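Side-chain contact in MPT synthase subunit 2 (Burkholderia ambifaria, PDB 7L32), which probably acts as the catalytic subunit of molybdopterin synthase, helping to insert sulfur into precursor Z to form molybdopterin during molybdenum cofactor biosynthesis: residues R29-K34 with D85-H90. Sequence-based numbering, arbitrary orientation. Where two conformers were deposited one is given.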
loop_
_atom_site.group_PDB
_atom_site.type_symbol
_atom_site.label_atom_id
_atom_site.label_comp_id
_atom_site.label_asym_id
_atom_site.label_seq_id
_atom_site.Cartn_x
_atom_site.Cartn_y
_atom_site.Cartn_z
ATOM N N ARG A 29 3.912 -9.030 9.535
ATOM C CA ARG A 29 4.651 -10.118 8.898
ATOM C C ARG A 29 4.988 -11.215 9.897
ATOM O O ARG A 29 4.946 -12.408 9.568
ATOM C CB ARG A 29 5.938 -9.585 8.259
ATOM C CG ARG A 29 5.741 -8.592 7.139
ATOM C CD ARG A 29 7.067 -8.399 6.389
ATOM N NE ARG A 29 6.928 -7.612 5.170
ATOM C CZ ARG A 29 6.494 -8.090 4.011
ATOM N NH1 ARG A 29 6.087 -9.339 3.889
ATOM N NH2 ARG A 29 6.484 -7.296 2.941
ATOM N N ALA A 30 5.339 -10.833 11.128
ATOM C CA ALA A 30 5.667 -11.829 12.140
ATOM C C ALA A 30 4.460 -12.689 12.512
ATOM O O ALA A 30 4.641 -13.810 12.994
ATOM C CB ALA A 30 6.240 -11.157 13.391
ATOM N N ARG A 31 3.240 -12.188 12.327
ATOM C CA ARG A 31 2.039 -12.981 12.575
ATOM C C ARG A 31 1.621 -13.812 11.367
ATOM O O ARG A 31 0.625 -14.542 11.456
ATOM C CB ARG A 31 0.866 -12.087 13.031
ATOM C CG ARG A 31 1.134 -11.398 14.376
ATOM C CD ARG A 31 -0.115 -10.652 14.903
ATOM N NE ARG A 31 -0.629 -9.626 14.000
ATOM C CZ ARG A 31 -0.164 -8.383 13.962
ATOM N NH1 ARG A 31 0.885 -8.013 14.689
ATOM N NH2 ARG A 31 -0.780 -7.483 13.202
ATOM N N ASN A 32 2.343 -13.704 10.247
ATOM C CA ASN A 32 1.980 -14.367 8.990
ATOM C C ASN A 32 3.241 -14.905 8.321
ATOM O O ASN A 32 3.694 -14.394 7.284
ATOM C CB ASN A 32 1.199 -13.410 8.087
ATOM C CG ASN A 32 -0.134 -13.035 8.697
ATOM O OD1 ASN A 32 -1.104 -13.789 8.568
ATOM N ND2 ASN A 32 -0.177 -11.914 9.433
ATOM N N PRO A 33 3.834 -15.958 8.891
ATOM C CA PRO A 33 5.181 -16.380 8.461
ATOM C C PRO A 33 5.271 -16.947 7.041
ATOM O O PRO A 33 6.392 -17.051 6.518
ATOM C CB PRO A 33 5.566 -17.437 9.508
ATOM C CG PRO A 33 4.229 -17.980 10.019
ATOM C CD PRO A 33 3.326 -16.761 10.028
ATOM N N LYS A 34 4.162 -17.345 6.411
ATOM C CA LYS A 34 4.236 -18.071 5.146
ATOM C C LYS A 34 3.738 -17.269 3.953
ATOM O O LYS A 34 3.706 -17.800 2.841
ATOM C CB LYS A 34 3.461 -19.397 5.237
ATOM C CG LYS A 34 3.924 -20.307 6.375
ATOM C CD LYS A 34 5.394 -20.713 6.232
ATOM C CE LYS A 34 5.560 -21.820 5.210
ATOM N NZ LYS A 34 6.937 -22.346 5.253
ATOM N N ASP A 85 -4.416 -11.282 6.135
ATOM C CA ASP A 85 -4.458 -10.736 7.489
ATOM C C ASP A 85 -4.417 -9.223 7.349
ATOM O O ASP A 85 -3.924 -8.693 6.334
ATOM C CB ASP A 85 -3.297 -11.246 8.374
ATOM C CG ASP A 85 -3.572 -11.100 9.874
ATOM O OD1 ASP A 85 -4.709 -10.709 10.254
ATOM O OD2 ASP A 85 -2.644 -11.381 10.674
ATOM N N VAL A 86 -4.983 -8.532 8.350
ATOM C CA VAL A 86 -5.283 -7.101 8.289
ATOM C C VAL A 86 -4.824 -6.440 9.581
ATOM O O VAL A 86 -5.106 -6.946 10.673
ATOM C CB VAL A 86 -6.804 -6.837 8.121
ATOM C CG1 VAL A 86 -7.096 -5.318 8.074
ATOM C CG2 VAL A 86 -7.383 -7.563 6.922
ATOM N N ALA A 87 -4.177 -5.276 9.468
ATOM C CA ALA A 87 -3.875 -4.447 10.635
ATOM C C ALA A 87 -4.387 -3.034 10.384
ATOM O O ALA A 87 -4.256 -2.511 9.277
ATOM C CB ALA A 87 -2.366 -4.412 10.946
ATOM N N ILE A 88 -5.013 -2.427 11.397
ATOM C CA ILE A 88 -5.524 -1.062 11.294
ATOM C C ILE A 88 -5.091 -0.303 12.540
ATOM O O ILE A 88 -5.308 -0.779 13.665
ATOM C CB ILE A 88 -7.063 -1.020 11.175
ATOM C CG1 ILE A 88 -7.572 -1.897 10.014
ATOM C CG2 ILE A 88 -7.558 0.464 11.035
ATOM C CD1 ILE A 88 -9.101 -2.150 10.034
ATOM N N VAL A 89 -4.477 0.866 12.347
ATOM C CA VAL A 89 -4.222 1.806 13.447
ATOM C C VAL A 89 -4.804 3.153 13.041
ATOM O O VAL A 89 -4.447 3.696 11.989
ATOM C CB VAL A 89 -2.727 1.949 13.774
ATOM C CG1 VAL A 89 -2.531 2.875 15.006
ATOM C CG2 VAL A 89 -2.063 0.571 14.016
ATOM N N HIS A 90 -5.704 3.697 13.860
ATOM C CA HIS A 90 -6.290 4.993 13.558
ATOM C C HIS A 90 -6.028 5.935 14.727
ATOM O O HIS A 90 -6.141 5.534 15.889
ATOM C CB HIS A 90 -7.801 4.867 13.286
ATOM C CG HIS A 90 -8.359 5.971 12.440
ATOM N ND1 HIS A 90 -8.318 7.297 12.817
ATOM C CD2 HIS A 90 -9.023 5.940 11.257
ATOM C CE1 HIS A 90 -8.908 8.039 11.893
ATOM N NE2 HIS A 90 -9.348 7.240 10.936
HETATM O O HOH W 1 -3.475 -8.216 12.409
HETATM O O HOH W 2 -2.878 -11.209 13.191
#
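N32 lays its side-chain amide across the carboxylate and CB of D85, the two side chains crossing at about a right angle. The amide and carboxylate planes are turned 65° apart. N32 ND2 donates to D85 OD2 at 2.8 Å, and the bond is nearly straight at 173°. The acceptor lies in the amide plane of N32, and D85 OD2 receives the bond on its anti lone pair. N32 OD1 rests 3.4 Å from D85 CB. N32 ND2 also donates to the backbone O of L28, one helical turn back, so two bonds fix the rotation of the amide.

The contact joins the turn after helix 21-30 to the start of strand 85-91. This strand lies between strands 11-15 and 100-108 in the mixed sheet of the MoaE fold, and helix 21-30 packs on one face of that sheet.

R31 reaches the strand mainly through water. Its chain bends at chi3 (-59°), which sets the edge of the guanidinium against A87, with R31 NH2 4.1 Å from A87 CB. One water links R31 NE to D85 OD2 and lies in the guanidinium plane. A second takes a bond from R31 NH2 and donates to V86 O at 2.7 Å. R31 NE and D85 OD2 are 4.3 Å apart, too far for a salt bridge, though the charges probably attract. D85 OD1 accepts from V86 N, which approaches from above the carboxylate plane.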